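4-alpha-glucanotransferase (Corynebacterium glutamicum, PDB 5B68) is a bacterial amylomaltase, also called disproportionating enzyme, that joins an N-terminal beta sandwich to a domain of the TIM-barrel class. Local coordinates at residues Ile601-Ala606 with Ala613-Gly618; Ile531-His536 with His560-Thr565; Gly142-His147 with Leu159-Ala164. All blocks are in the same frame, centred on the assembly; numbering follows the deposited sequence.

Interaction 1: residues Ile601-Ala606 with Ala613-Gly618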
ATOM      1  N   ILE A 601      -2.852 -13.976 -27.660  1.00 25.57           N
ATOM      2  CA  ILE A 601      -3.851 -13.208 -26.880  1.00 23.23           C
ATOM      3  C   ILE A 601      -4.926 -12.618 -27.806  1.00 24.10           C
ATOM      4  O   ILE A 601      -6.137 -12.688 -27.488  1.00 25.33           O
ATOM      5  CB  ILE A 601      -3.174 -12.045 -26.112  1.00 25.13           C
ATOM      6  CG1 ILE A 601      -2.340 -12.615 -24.936  1.00 27.12           C
ATOM      7  CG2 ILE A 601      -4.217 -11.060 -25.569  1.00 26.95           C
ATOM      8  CD1 ILE A 601      -1.528 -11.558 -24.211  1.00 27.01           C
ATOM      9  N   LEU A 602      -4.474 -12.082 -28.938  1.00 22.79           N
ATOM     10  CA  LEU A 602      -5.393 -11.502 -29.911  1.00 24.53           C
ATOM     11  C   LEU A 602      -6.317 -12.592 -30.468  1.00 24.68           C
ATOM     12  O   LEU A 602      -7.507 -12.343 -30.699  1.00 22.74           O
ATOM     13  CB  LEU A 602      -4.615 -10.794 -31.022  1.00 25.48           C
ATOM     14  CG  LEU A 602      -3.792  -9.556 -30.555  1.00 24.03           C
ATOM     15  CD1 LEU A 602      -2.831  -9.114 -31.641  1.00 26.20           C
ATOM     16  CD2 LEU A 602      -4.656  -8.373 -30.110  1.00 25.23           C
ATOM     17  N   ASP A 603      -5.773 -13.810 -30.697  1.00 27.57           N
ATOM     18  CA  ASP A 603      -6.635 -14.950 -31.057  1.00 25.57           C
ATOM     19  C   ASP A 603      -7.638 -15.296 -30.000  1.00 26.98           C
ATOM     20  O   ASP A 603      -8.801 -15.647 -30.293  1.00 24.80           O
ATOM     21  CB  ASP A 603      -5.797 -16.195 -31.420  1.00 30.52           C
ATOM     22  CG  ASP A 603      -5.147 -16.083 -32.802  1.00 31.34           C
ATOM     23  OD1 ASP A 603      -5.532 -15.186 -33.610  1.00 31.69           O
ATOM     24  OD2 ASP A 603      -4.181 -16.851 -33.013  1.00 30.14           O
ATOM     25  N   VAL A 604      -7.220 -15.221 -28.732  1.00 25.59           N
ATOM     26  CA  VAL A 604      -8.191 -15.523 -27.657  1.00 27.32           C
ATOM     27  C   VAL A 604      -9.270 -14.461 -27.591  1.00 22.40           C
ATOM     28  O   VAL A 604     -10.421 -14.761 -27.325  1.00 23.95           O
ATOM     29  CB  VAL A 604      -7.451 -15.769 -26.300  1.00 30.73           C
ATOM     30  CG1 VAL A 604      -8.293 -15.431 -25.115  1.00 32.04           C
ATOM     31  CG2 VAL A 604      -6.952 -17.225 -26.249  1.00 33.98           C
ATOM     32  N   ALA A 605      -8.864 -13.203 -27.799  1.00 23.87           N
ATOM     33  CA  ALA A 605      -9.823 -12.071 -27.836  1.00 20.19           C
ATOM     34  C   ALA A 605     -10.858 -12.241 -28.963  1.00 20.70           C
ATOM     35  O   ALA A 605     -12.071 -12.054 -28.772  1.00 22.88           O
ATOM     36  CB  ALA A 605      -9.061 -10.752 -27.962  1.00 21.44           C
ATOM     37  N   ALA A 606     -10.371 -12.704 -30.093  1.00 22.48           N
ATOM     38  CA  ALA A 606     -11.236 -12.998 -31.218  1.00 23.28           C
ATOM     39  C   ALA A 606     -12.179 -14.150 -30.952  1.00 23.38           C
ATOM     40  O   ALA A 606     -13.300 -14.102 -31.437  1.00 22.43           O
ATOM     41  CB  ALA A 606     -10.394 -13.207 -32.493  1.00 27.76           C
ATOM     42  N   ALA A 613     -11.610 -12.309 -36.161  1.00 26.22           N
ATOM     43  CA  ALA A 613     -10.702 -13.431 -36.156  1.00 27.03           C
ATOM     44  C   ALA A 613      -9.778 -13.419 -37.370  1.00 28.57           C
ATOM     45  O   ALA A 613      -9.958 -14.205 -38.293  1.00 30.82           O
ATOM     46  CB  ALA A 613     -11.501 -14.723 -36.100  1.00 29.17           C
ATOM     47  N   ARG A 614      -8.770 -12.579 -37.331  1.00 28.22           N
ATOM     48  CA  ARG A 614      -7.782 -12.491 -38.380  1.00 30.46           C
ATOM     49  C   ARG A 614      -6.795 -13.634 -38.441  1.00 34.02           C
ATOM     50  O   ARG A 614      -6.015 -13.694 -39.372  1.00 35.42           O
ATOM     51  CB  ARG A 614      -6.988 -11.217 -38.254  1.00 31.63           C
ATOM     52  CG  ARG A 614      -7.821  -9.979 -38.345  1.00 36.51           C
ATOM     53  CD  ARG A 614      -6.930  -8.784 -38.454  1.00 40.64           C
ATOM     54  NE  ARG A 614      -7.683  -7.560 -38.297  1.00 50.36           N
ATOM     55  CZ  ARG A 614      -7.363  -6.435 -38.904  1.00 55.41           C
ATOM     56  NH1 ARG A 614      -6.308  -6.404 -39.694  1.00 59.44           N
ATOM     57  NH2 ARG A 614      -8.088  -5.356 -38.722  1.00 53.95           N
ATOM     58  N   GLU A 615      -6.780 -14.500 -37.439  1.00 35.50           N
ATOM     59  CA  GLU A 615      -5.694 -15.462 -37.311  1.00 36.18           C
ATOM     60  C   GLU A 615      -4.365 -14.722 -37.187  1.00 34.26           C
ATOM     61  O   GLU A 615      -3.617 -14.596 -38.125  1.00 27.98           O
ATOM     62  CB  GLU A 615      -5.696 -16.465 -38.457  1.00 39.36           C
ATOM     63  CG  GLU A 615      -6.976 -17.272 -38.545  1.00 43.60           C
ATOM     64  CD  GLU A 615      -7.219 -18.137 -37.328  1.00 52.00           C
ATOM     65  OE1 GLU A 615      -8.347 -18.620 -37.158  1.00 53.84           O
ATOM     66  OE2 GLU A 615      -6.283 -18.340 -36.535  1.00 60.93           O
ATOM     67  N   TYR A 616      -4.169 -14.134 -36.017  1.00 27.79           N
ATOM     68  CA  TYR A 616      -3.034 -13.279 -35.698  1.00 30.05           C
ATOM     69  C   TYR A 616      -1.646 -13.923 -35.731  1.00 27.08           C
ATOM     70  O   TYR A 616      -0.683 -13.269 -36.026  1.00 30.88           O
ATOM     71  CB  TYR A 616      -3.295 -12.534 -34.383  1.00 26.63           C
ATOM     72  CG  TYR A 616      -4.491 -11.615 -34.475  1.00 24.95           C
ATOM     73  CD1 TYR A 616      -5.759 -12.075 -34.206  1.00 24.47           C
ATOM     74  CD2 TYR A 616      -4.345 -10.301 -34.848  1.00 23.68           C
ATOM     75  CE1 TYR A 616      -6.849 -11.245 -34.298  1.00 27.50           C
ATOM     76  CE2 TYR A 616      -5.429  -9.462 -34.944  1.00 27.44           C
ATOM     77  CZ  TYR A 616      -6.678  -9.943 -34.671  1.00 26.00           C
ATOM     78  OH  TYR A 616      -7.749  -9.119 -34.767  1.00 27.51           O
ATOM     79  N   VAL A 617      -1.547 -15.183 -35.367  1.00 28.79           N
ATOM     80  CA  VAL A 617      -0.255 -15.897 -35.379  1.00 34.01           C
ATOM     81  C   VAL A 617       0.149 -15.993 -36.831  1.00 39.30           C
ATOM     82  O   VAL A 617      -0.533 -16.627 -37.614  1.00 39.09           O
ATOM     83  CB  VAL A 617      -0.349 -17.331 -34.779  1.00 38.35           C
ATOM     84  CG1 VAL A 617       0.972 -18.102 -34.915  1.00 39.45           C
ATOM     85  CG2 VAL A 617      -0.794 -17.297 -33.307  1.00 38.42           C
ATOM     86  N   GLY A 618       1.224 -15.324 -37.178  1.00 39.48           N
ATOM     87  CA  GLY A 618       1.727 -15.352 -38.527  1.00 44.15           C
ATOM     88  C   GLY A 618       1.808 -13.957 -39.076  1.00 45.86           C
ATOM     89  O   GLY A 618       2.639 -13.705 -39.940  1.00 49.80           O
TER
HETATM   90  O   HOH W   1      -8.196 -14.946 -34.943  1.00 27.26           O
HETATM   91  O   HOH W   2      -3.722 -17.681 -35.462  1.00 34.71           O
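L602 and Y616 make the apolar centre of this contact. L602 CB sits over one face of the Y616 ring, 3.7 Å from its centroid and 18° off the normal, in a CH-pi contact. The two side chains cross at about a right angle, and L602 CD1 reaches Y616 CD2 at 3.7 Å. R614 CB lies over the rim of the opposite face, so the ring is flanked by the helix and by its own loop. One helical turn beyond L602, A606 CB approaches the ring edge and meets A613 CA at 3.7 Å.

Toward solvent, D603 takes over. With CG anti to its carbonyl carbon (chi1 -75°), D603 has its carboxylate carbon on the loop side of the helix, and OD1 accepts a hydrogen bond from Y616 N at 3.0 Å through its syn lone pair (N-H...O 153°). The same OD1 lies in the plane of the Y616 ring, at its edge, 3.2 Å from Y616 CD1. Water 1 donates to OD1 and accepts from E615 N, so this oxygen serves two successive backbone amides, one directly and one through water. D603 OD2 faces E615 OE2 across 4.4 Å; water 2 donates to both, which should ease the repulsion between like charges. V617 CG2 lies against D603 OD2 at 3.4 Å. Y616 OH is hydrogen-bonded to P612 O.

L602 also touches L630 and L634 of helix 627-639. Altogether this is an irregular helix-to-helix connection of the barrel domain, folded back on the last turns of helix 587-607 and pinned there by a helix carboxylate and a buried tyrosine.

Interaction 2: residues Ile531-His536 with His560-Thr565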
ATOM      1  N   ILE A 531      -3.871  -9.363 -14.683  1.00 22.86           N
ATOM      2  CA  ILE A 531      -3.267  -8.404 -15.623  1.00 24.74           C
ATOM      3  C   ILE A 531      -3.145  -9.138 -16.967  1.00 24.79           C
ATOM      4  O   ILE A 531      -2.495 -10.202 -17.062  1.00 24.70           O
ATOM      5  CB  ILE A 531      -1.895  -7.912 -15.105  1.00 25.83           C
ATOM      6  CG1 ILE A 531      -2.070  -7.207 -13.758  1.00 27.39           C
ATOM      7  CG2 ILE A 531      -1.243  -6.894 -16.047  1.00 26.52           C
ATOM      8  CD1 ILE A 531      -0.732  -6.779 -13.148  1.00 32.66           C
ATOM      9  N   LEU A 532      -3.835  -8.612 -17.969  1.00 24.89           N
ATOM     10  CA  LEU A 532      -4.052  -9.371 -19.213  1.00 24.26           C
ATOM     11  C   LEU A 532      -2.701  -9.956 -19.724  1.00 23.96           C
ATOM     12  O   LEU A 532      -2.610 -11.123 -19.991  1.00 25.43           O
ATOM     13  CB  LEU A 532      -4.609  -8.426 -20.292  1.00 24.70           C
ATOM     14  CG  LEU A 532      -4.502  -8.985 -21.731  1.00 27.76           C
ATOM     15  CD1 LEU A 532      -5.690  -9.878 -21.916  1.00 26.66           C
ATOM     16  CD2 LEU A 532      -4.455  -7.949 -22.803  1.00 30.28           C
ATOM     17  N   TRP A 533      -1.672  -9.138 -19.799  1.00 25.13           N
ATOM     18  CA  TRP A 533      -0.410  -9.582 -20.454  1.00 28.01           C
ATOM     19  C   TRP A 533       0.263 -10.751 -19.723  1.00 30.57           C
ATOM     20  O   TRP A 533       1.013 -11.498 -20.335  1.00 30.36           O
ATOM     21  CB  TRP A 533       0.581  -8.446 -20.591  1.00 27.46           C
ATOM     22  CG  TRP A 533       0.187  -7.287 -21.356  1.00 29.76           C
ATOM     23  CD1 TRP A 533       0.101  -6.006 -20.902  1.00 30.27           C
ATOM     24  CD2 TRP A 533      -0.224  -7.255 -22.728  1.00 26.77           C
ATOM     25  NE1 TRP A 533      -0.290  -5.167 -21.901  1.00 31.84           N
ATOM     26  CE2 TRP A 533      -0.516  -5.905 -23.037  1.00 30.46           C
ATOM     27  CE3 TRP A 533      -0.346  -8.227 -23.728  1.00 28.53           C
ATOM     28  CZ2 TRP A 533      -0.923  -5.499 -24.310  1.00 30.14           C
ATOM     29  CZ3 TRP A 533      -0.792  -7.836 -24.988  1.00 26.91           C
ATOM     30  CH2 TRP A 533      -1.078  -6.491 -25.265  1.00 26.86           C
ATOM     31  N   PHE A 534      -0.025 -10.915 -18.424  1.00 33.29           N
ATOM     32  CA  PHE A 534       0.549 -12.025 -17.629  1.00 32.10           C
ATOM     33  C   PHE A 534      -0.309 -13.232 -17.488  1.00 32.04           C
ATOM     34  O   PHE A 534       0.131 -14.219 -16.908  1.00 33.80           O
ATOM     35  CB  PHE A 534       0.919 -11.527 -16.219  1.00 33.64           C
ATOM     36  CG  PHE A 534       1.773 -10.302 -16.205  1.00 35.39           C
ATOM     37  CD1 PHE A 534       2.789 -10.116 -17.128  1.00 37.86           C
ATOM     38  CD2 PHE A 534       1.619  -9.347 -15.200  1.00 38.31           C
ATOM     39  CE1 PHE A 534       3.593  -8.981 -17.094  1.00 38.92           C
ATOM     40  CE2 PHE A 534       2.435  -8.197 -15.148  1.00 39.99           C
ATOM     41  CZ  PHE A 534       3.432  -8.024 -16.094  1.00 40.64           C
ATOM     42  N   GLU A 535      -1.546 -13.239 -17.988  1.00 26.91           N
ATOM     43  CA  GLU A 535      -2.466 -14.286 -17.607  1.00 26.25           C
ATOM     44  C   GLU A 535      -2.399 -15.494 -18.526  1.00 32.95           C
ATOM     45  O   GLU A 535      -2.459 -15.326 -19.759  1.00 32.64           O
ATOM     46  CB  GLU A 535      -3.909 -13.779 -17.655  1.00 29.19           C
ATOM     47  CG  GLU A 535      -4.323 -12.767 -16.570  1.00 30.94           C
ATOM     48  CD  GLU A 535      -3.992 -13.220 -15.146  1.00 31.26           C
ATOM     49  OE1 GLU A 535      -3.441 -12.395 -14.355  1.00 35.64           O
ATOM     50  OE2 GLU A 535      -4.308 -14.383 -14.861  1.00 32.65           O
ATOM     51  N   HIS A 536      -2.330 -16.690 -17.932  1.00 30.42           N
ATOM     52  CA  HIS A 536      -2.206 -17.934 -18.649  1.00 30.47           C
ATOM     53  C   HIS A 536      -3.415 -18.676 -18.272  1.00 29.57           C
ATOM     54  O   HIS A 536      -3.969 -18.459 -17.182  1.00 33.97           O
ATOM     55  CB  HIS A 536      -0.906 -18.710 -18.221  1.00 32.69           C
ATOM     56  CG  HIS A 536       0.356 -18.084 -18.687  1.00 31.16           C
ATOM     57  ND1 HIS A 536       1.032 -18.532 -19.797  1.00 35.17           N
ATOM     58  CD2 HIS A 536       1.109 -17.090 -18.164  1.00 36.23           C
ATOM     59  CE1 HIS A 536       2.122 -17.800 -19.970  1.00 38.52           C
ATOM     60  NE2 HIS A 536       2.197 -16.916 -18.989  1.00 40.10           N
ATOM     61  N   HIS A 560       0.988   0.302 -13.941  1.00 26.33           N
ATOM     62  CA  HIS A 560       2.013   1.345 -13.878  1.00 28.52           C
ATOM     63  C   HIS A 560       3.441   0.793 -14.009  1.00 27.02           C
ATOM     64  O   HIS A 560       4.330   1.570 -14.290  1.00 29.32           O
ATOM     65  CB  HIS A 560       1.862   2.154 -12.546  1.00 30.19           C
ATOM     66  CG  HIS A 560       2.013   1.311 -11.332  1.00 27.91           C
ATOM     67  ND1 HIS A 560       0.984   0.592 -10.773  1.00 30.34           N
ATOM     68  CD2 HIS A 560       3.128   0.972 -10.634  1.00 30.55           C
ATOM     69  CE1 HIS A 560       1.443  -0.118  -9.756  1.00 31.70           C
ATOM     70  NE2 HIS A 560       2.749   0.087  -9.665  1.00 31.27           N
ATOM     71  N   ASP A 561       3.648  -0.500 -13.802  1.00 26.13           N
ATOM     72  CA  ASP A 561       4.984  -1.081 -13.967  1.00 28.74           C
ATOM     73  C   ASP A 561       5.252  -1.620 -15.401  1.00 35.52           C
ATOM     74  O   ASP A 561       6.296  -2.230 -15.622  1.00 36.06           O
ATOM     75  CB  ASP A 561       5.208  -2.221 -12.957  1.00 31.41           C
ATOM     76  CG  ASP A 561       5.390  -1.717 -11.506  1.00 28.83           C
ATOM     77  OD1 ASP A 561       5.960  -0.652 -11.335  1.00 27.63           O
ATOM     78  OD2 ASP A 561       4.992  -2.419 -10.571  1.00 30.54           O
ATOM     79  N   LEU A 562       4.318  -1.454 -16.342  1.00 34.02           N
ATOM     80  CA  LEU A 562       4.506  -1.906 -17.728  1.00 34.64           C
ATOM     81  C   LEU A 562       4.442  -0.725 -18.661  1.00 33.94           C
ATOM     82  O   LEU A 562       3.878   0.352 -18.340  1.00 35.46           O
ATOM     83  CB  LEU A 562       3.408  -2.891 -18.126  1.00 37.65           C
ATOM     84  CG  LEU A 562       3.614  -4.261 -17.560  1.00 41.83           C
ATOM     85  CD1 LEU A 562       2.331  -5.074 -17.645  1.00 44.21           C
ATOM     86  CD2 LEU A 562       4.751  -4.948 -18.302  1.00 41.81           C
ATOM     87  N   PRO A 563       5.001  -0.881 -19.849  1.00 37.56           N
ATOM     88  CA  PRO A 563       4.724   0.187 -20.829  1.00 36.05           C
ATOM     89  C   PRO A 563       3.205   0.211 -21.145  1.00 28.35           C
ATOM     90  O   PRO A 563       2.577  -0.827 -21.129  1.00 31.81           O
ATOM     91  CB  PRO A 563       5.546  -0.258 -22.049  1.00 39.06           C
ATOM     92  CG  PRO A 563       6.641  -1.085 -21.463  1.00 41.35           C
ATOM     93  CD  PRO A 563       5.920  -1.896 -20.406  1.00 40.41           C
ATOM     94  N   PRO A 564       2.632   1.386 -21.303  1.00 29.47           N
ATOM     95  CA  PRO A 564       1.241   1.472 -21.751  1.00 26.14           C
ATOM     96  C   PRO A 564       1.002   0.703 -23.041  1.00 29.80           C
ATOM     97  O   PRO A 564       1.943   0.411 -23.770  1.00 29.49           O
ATOM     98  CB  PRO A 564       1.044   2.915 -21.973  1.00 27.29           C
ATOM     99  CG  PRO A 564       1.956   3.561 -20.963  1.00 33.47           C
ATOM    100  CD  PRO A 564       3.193   2.727 -21.073  1.00 31.63           C
ATOM    101  N   THR A 565      -0.232   0.318 -23.254  1.00 26.22           N
ATOM    102  CA  THR A 565      -0.546  -0.659 -24.315  1.00 26.96           C
ATOM    103  C   THR A 565      -0.122  -0.180 -25.703  1.00 25.48           C
ATOM    104  O   THR A 565       0.300  -1.022 -26.505  1.00 29.63           O
ATOM    105  CB  THR A 565      -1.992  -0.996 -24.264  1.00 25.95           C
ATOM    106  OG1 THR A 565      -2.308  -1.418 -22.944  1.00 29.07           O
ATOM    107  CG2 THR A 565      -2.364  -2.134 -25.226  1.00 26.50           C
TER
HETATM  108  O   HOH W   3       0.373  -2.299 -21.634  1.00 30.57           O
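W533 meets L562 and T565, and F534 meets L562, where two loops, each following a strand of the TIM-barrel sheet (528-531 and 553-556), face each other through their side chains. The direct contacts are apolar. F534 and L562 reach toward each other tip to tip, F534 CZ lying 3.5 Å from L562 CD1. The same methyl touches the edge of the W533 indole, with L562 CD1 4.1 Å from W533 CD1, and I531 CG2 lies near it. T565 CG2 stands anti to its backbone N, with OG1 beside that N (chi1 -54°), leaving the methyl in the indole plane, 3.8 Å from W533 CZ2, and the hydroxyl toward water 3. L532 CD2 rests over one indole face, and the ring stacks with Y568.

Within 531-536, F534 N bonds to I531 O in a short 3-10 turn and E535 OE1 accepts from I531 N. T565 OG1, just after the N-cap P564, is also hydrogen-bonded to D652. D561 OD2 and H560 NE2 are hydrogen-bonded to a bound BTB molecule.

Across the contact the polar link is water 3, which accepts from W533 NE1 at 3.0 Å and donates to P563 O at 2.7 Å and to T565 OG1 at 3.1 Å.

Interaction 3: residues Gly142-His147 with Leu159-Ala164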
ATOM      1  N   GLY A 142     -14.961  -4.173  15.942  1.00 18.91           N
ATOM      2  CA  GLY A 142     -14.252  -2.977  16.365  1.00 20.06           C
ATOM      3  C   GLY A 142     -13.146  -3.269  17.330  1.00 17.49           C
ATOM      4  O   GLY A 142     -12.602  -4.394  17.417  1.00 17.35           O
ATOM      5  N   TRP A 143     -12.754  -2.182  17.988  1.00 19.15           N
ATOM      6  CA  TRP A 143     -11.532  -2.097  18.750  1.00 17.09           C
ATOM      7  C   TRP A 143     -11.838  -2.042  20.224  1.00 21.02           C
ATOM      8  O   TRP A 143     -12.044  -0.992  20.776  1.00 19.22           O
ATOM      9  CB  TRP A 143     -10.750  -0.846  18.309  1.00 16.72           C
ATOM     10  CG  TRP A 143     -10.359  -0.970  16.907  1.00 17.28           C
ATOM     11  CD1 TRP A 143     -11.085  -0.618  15.823  1.00 17.93           C
ATOM     12  CD2 TRP A 143      -9.177  -1.583  16.417  1.00 17.71           C
ATOM     13  NE1 TRP A 143     -10.421  -0.949  14.679  1.00 18.01           N
ATOM     14  CE2 TRP A 143      -9.241  -1.547  15.020  1.00 16.46           C
ATOM     15  CE3 TRP A 143      -8.063  -2.146  17.022  1.00 16.01           C
ATOM     16  CZ2 TRP A 143      -8.228  -2.048  14.224  1.00 19.02           C
ATOM     17  CZ3 TRP A 143      -7.066  -2.639  16.234  1.00 18.27           C
ATOM     18  CH2 TRP A 143      -7.152  -2.599  14.849  1.00 19.35           C
ATOM     19  N   HIS A 144     -11.874  -3.222  20.821  1.00 18.02           N
ATOM     20  CA  HIS A 144     -12.181  -3.428  22.222  1.00 18.71           C
ATOM     21  C   HIS A 144     -10.941  -3.732  23.062  1.00 21.28           C
ATOM     22  O   HIS A 144      -9.841  -3.717  22.563  1.00 19.89           O
ATOM     23  CB  HIS A 144     -13.214  -4.538  22.362  1.00 19.52           C
ATOM     24  CG  HIS A 144     -14.299  -4.468  21.339  1.00 20.41           C
ATOM     25  ND1 HIS A 144     -14.937  -3.296  21.023  1.00 20.37           N
ATOM     26  CD2 HIS A 144     -14.811  -5.406  20.516  1.00 21.67           C
ATOM     27  CE1 HIS A 144     -15.825  -3.523  20.080  1.00 21.34           C
ATOM     28  NE2 HIS A 144     -15.764  -4.794  19.749  1.00 21.84           N
ATOM     29  N   LYS A 145     -11.150  -3.956  24.350  1.00 19.90           N
ATOM     30  CA  LYS A 145     -10.075  -4.323  25.234  1.00 21.69           C
ATOM     31  C   LYS A 145     -10.447  -5.443  26.190  1.00 22.45           C
ATOM     32  O   LYS A 145     -11.557  -5.503  26.656  1.00 22.44           O
ATOM     33  CB  LYS A 145      -9.649  -3.117  26.048  1.00 26.65           C
ATOM     34  CG  LYS A 145      -8.907  -2.067  25.254  1.00 30.91           C
ATOM     35  CD  LYS A 145      -7.994  -1.281  26.161  1.00 35.24           C
ATOM     36  CE  LYS A 145      -7.306  -0.150  25.431  1.00 40.96           C
ATOM     37  NZ  LYS A 145      -6.834   0.865  26.405  1.00 42.14           N
ATOM     38  N   LEU A 146      -9.475  -6.288  26.490  1.00 20.15           N
ATOM     39  CA  LEU A 146      -9.573  -7.227  27.573  1.00 20.56           C
ATOM     40  C   LEU A 146      -8.812  -6.650  28.753  1.00 19.81           C
ATOM     41  O   LEU A 146      -7.733  -6.138  28.618  1.00 18.79           O
ATOM     42  CB  LEU A 146      -8.999  -8.584  27.202  1.00 20.21           C
ATOM     43  CG  LEU A 146      -9.891  -9.535  26.430  1.00 19.84           C
ATOM     44  CD1 LEU A 146      -9.083 -10.589  25.705  1.00 19.81           C
ATOM     45  CD2 LEU A 146     -10.941 -10.160  27.323  1.00 18.87           C
ATOM     46  N   HIS A 147      -9.424  -6.724  29.913  1.00 20.94           N
ATOM     47  CA  HIS A 147      -8.799  -6.232  31.143  1.00 19.97           C
ATOM     48  C   HIS A 147      -8.690  -7.315  32.212  1.00 20.02           C
ATOM     49  O   HIS A 147      -9.682  -8.040  32.486  1.00 20.61           O
ATOM     50  CB  HIS A 147      -9.671  -5.162  31.726  1.00 21.17           C
ATOM     51  CG  HIS A 147      -9.672  -3.896  30.978  1.00 23.45           C
ATOM     52  ND1 HIS A 147      -8.681  -2.964  31.135  1.00 23.66           N
ATOM     53  CD2 HIS A 147     -10.565  -3.355  30.125  1.00 26.91           C
ATOM     54  CE1 HIS A 147      -8.946  -1.912  30.392  1.00 26.35           C
ATOM     55  NE2 HIS A 147     -10.085  -2.112  29.776  1.00 28.08           N
ATOM     56  N   LEU A 159      -8.626  -6.424  22.064  1.00 17.41           N
ATOM     57  CA  LEU A 159      -9.546  -7.455  21.622  1.00 17.84           C
ATOM     58  C   LEU A 159     -10.250  -6.906  20.396  1.00 18.50           C
ATOM     59  O   LEU A 159     -11.066  -5.956  20.505  1.00 18.10           O
ATOM     60  CB  LEU A 159     -10.600  -7.782  22.698  1.00 18.31           C
ATOM     61  CG  LEU A 159     -11.688  -8.803  22.297  1.00 20.10           C
ATOM     62  CD1 LEU A 159     -11.148 -10.144  21.849  1.00 20.17           C
ATOM     63  CD2 LEU A 159     -12.710  -9.047  23.399  1.00 21.05           C
ATOM     64  N   ILE A 160      -9.906  -7.448  19.231  1.00 19.47           N
ATOM     65  CA  ILE A 160     -10.247  -6.839  17.985  1.00 18.28           C
ATOM     66  C   ILE A 160     -11.125  -7.817  17.227  1.00 17.39           C
ATOM     67  O   ILE A 160     -10.708  -8.932  16.965  1.00 21.77           O
ATOM     68  CB  ILE A 160      -8.967  -6.548  17.210  1.00 20.23           C
ATOM     69  CG1 ILE A 160      -8.047  -5.602  18.044  1.00 20.27           C
ATOM     70  CG2 ILE A 160      -9.312  -5.889  15.892  1.00 19.73           C
ATOM     71  CD1 ILE A 160      -6.610  -5.818  17.751  1.00 21.47           C
ATOM     72  N   ILE A 161     -12.302  -7.387  16.880  1.00 18.34           N
ATOM     73  CA  ILE A 161     -13.298  -8.250  16.280  1.00 17.64           C
ATOM     74  C   ILE A 161     -13.512  -7.838  14.790  1.00 19.22           C
ATOM     75  O   ILE A 161     -13.789  -6.661  14.461  1.00 17.16           O
ATOM     76  CB  ILE A 161     -14.606  -8.127  17.064  1.00 20.01           C
ATOM     77  CG1 ILE A 161     -14.403  -8.478  18.569  1.00 18.72           C
ATOM     78  CG2 ILE A 161     -15.664  -8.996  16.445  1.00 18.85           C
ATOM     79  CD1 ILE A 161     -13.882  -9.898  18.823  1.00 19.54           C
ATOM     80  N   THR A 162     -13.330  -8.802  13.906  1.00 18.01           N
ATOM     81  CA  THR A 162     -13.150  -8.510  12.502  1.00 19.02           C
ATOM     82  C   THR A 162     -14.265  -9.173  11.694  1.00 18.72           C
ATOM     83  O   THR A 162     -14.886 -10.139  12.137  1.00 19.03           O
ATOM     84  CB  THR A 162     -11.803  -8.976  12.023  1.00 17.24           C
ATOM     85  OG1 THR A 162     -11.763 -10.396  11.971  1.00 19.23           O
ATOM     86  CG2 THR A 162     -10.632  -8.420  12.854  1.00 17.15           C
ATOM     87  N   PRO A 163     -14.618  -8.568  10.550  1.00 19.44           N
ATOM     88  CA  PRO A 163     -15.751  -9.142   9.794  1.00 19.31           C
ATOM     89  C   PRO A 163     -15.409 -10.390   9.003  1.00 19.10           C
ATOM     90  O   PRO A 163     -14.314 -10.514   8.432  1.00 18.80           O
ATOM     91  CB  PRO A 163     -16.185  -7.981   8.890  1.00 20.40           C
ATOM     92  CG  PRO A 163     -14.898  -7.274   8.632  1.00 19.85           C
ATOM     93  CD  PRO A 163     -14.155  -7.304   9.942  1.00 19.75           C
ATOM     94  N   ALA A 164     -16.370 -11.308   8.915  1.00 19.93           N
ATOM     95  CA  ALA A 164     -16.185 -12.484   8.104  1.00 20.31           C
ATOM     96  C   ALA A 164     -15.935 -12.159   6.582  1.00 20.22           C
ATOM     97  O   ALA A 164     -15.124 -12.792   5.965  1.00 22.93           O
ATOM     98  CB  ALA A 164     -17.384 -13.437   8.285  1.00 23.08           C
TER
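G142-H144 and I161-L159 pair as the two antiparallel strands of a beta hairpin, their axes 4.7 Å apart at closest approach and 146° between directions. G142 with I161 and H144 with L159 are hydrogen-bonded pairs; W143 with I160, between them, is a non-hydrogen-bonded pair. At the first pair both bonds, G142 N to I161 O and I161 N to G142 O, measure 3.1 Å. The second pair is more distorted: H144 N to L159 O is 2.9 Å but bent to 139° at the hydrogen, whereas L159 N reaches H144 O almost straight, at 3.0 Å, from well above the carbonyl plane.

W143 and I160 share one face of the sheet. I160 CG2 is anti to its backbone N while CG1 stands beside that N (chi1 -59°), so both branches come to the W143 ring. CG2 lies over the six-membered ring, 4.0 Å from its centroid, as a CH-pi contact, while I160 CD1 reaches W143 CZ3 at 3.6 Å. W143 NE1 is hydrogen-bonded to E497 and its ring makes a cation-pi contact with R444; I493 and L496 of helix 487-500 also pack here, so this face is where the sandwich rests on the barrel domain.

H144, L159 and I161 project from the other face. I161 CG1 meets the H144 ring at its edge, 3.7 Å from H144 CD2, the two side chains crossing at about a right angle. L146 CG comes to L159 CD2 at 4.2 Å, both leucines touching V77 and I101 of flanking strands.

H144 ND1 accepts from E104 N while NE2 donates to P140 O, so ND1 carries no proton and the ring is probably neutral; gripped at both nitrogens, it keeps its CD2 edge turned to I161 CG1.

How the interactions relate
From the N terminus, interaction 3 comes first and closes the short hairpin of the beta sandwich, strand 142-150 with 153-162. Interaction 2 follows, closing a longer loop that runs out of barrel strand 528-531, through strand 553-556 and up to helix 565-569. Interaction 1 closes last, folding the loop after helix 587-607 back onto that helix. The three are in series; none nests or crosses. Interactions 1 and 2 touch: I601 CD1 packs 3.6 Å from W533 CE3, joining helix 587-607 to the loops that follow the barrel strands. Interaction 3 lies apart, its centre about 39 Å from that of interaction 2, across the chain's centre.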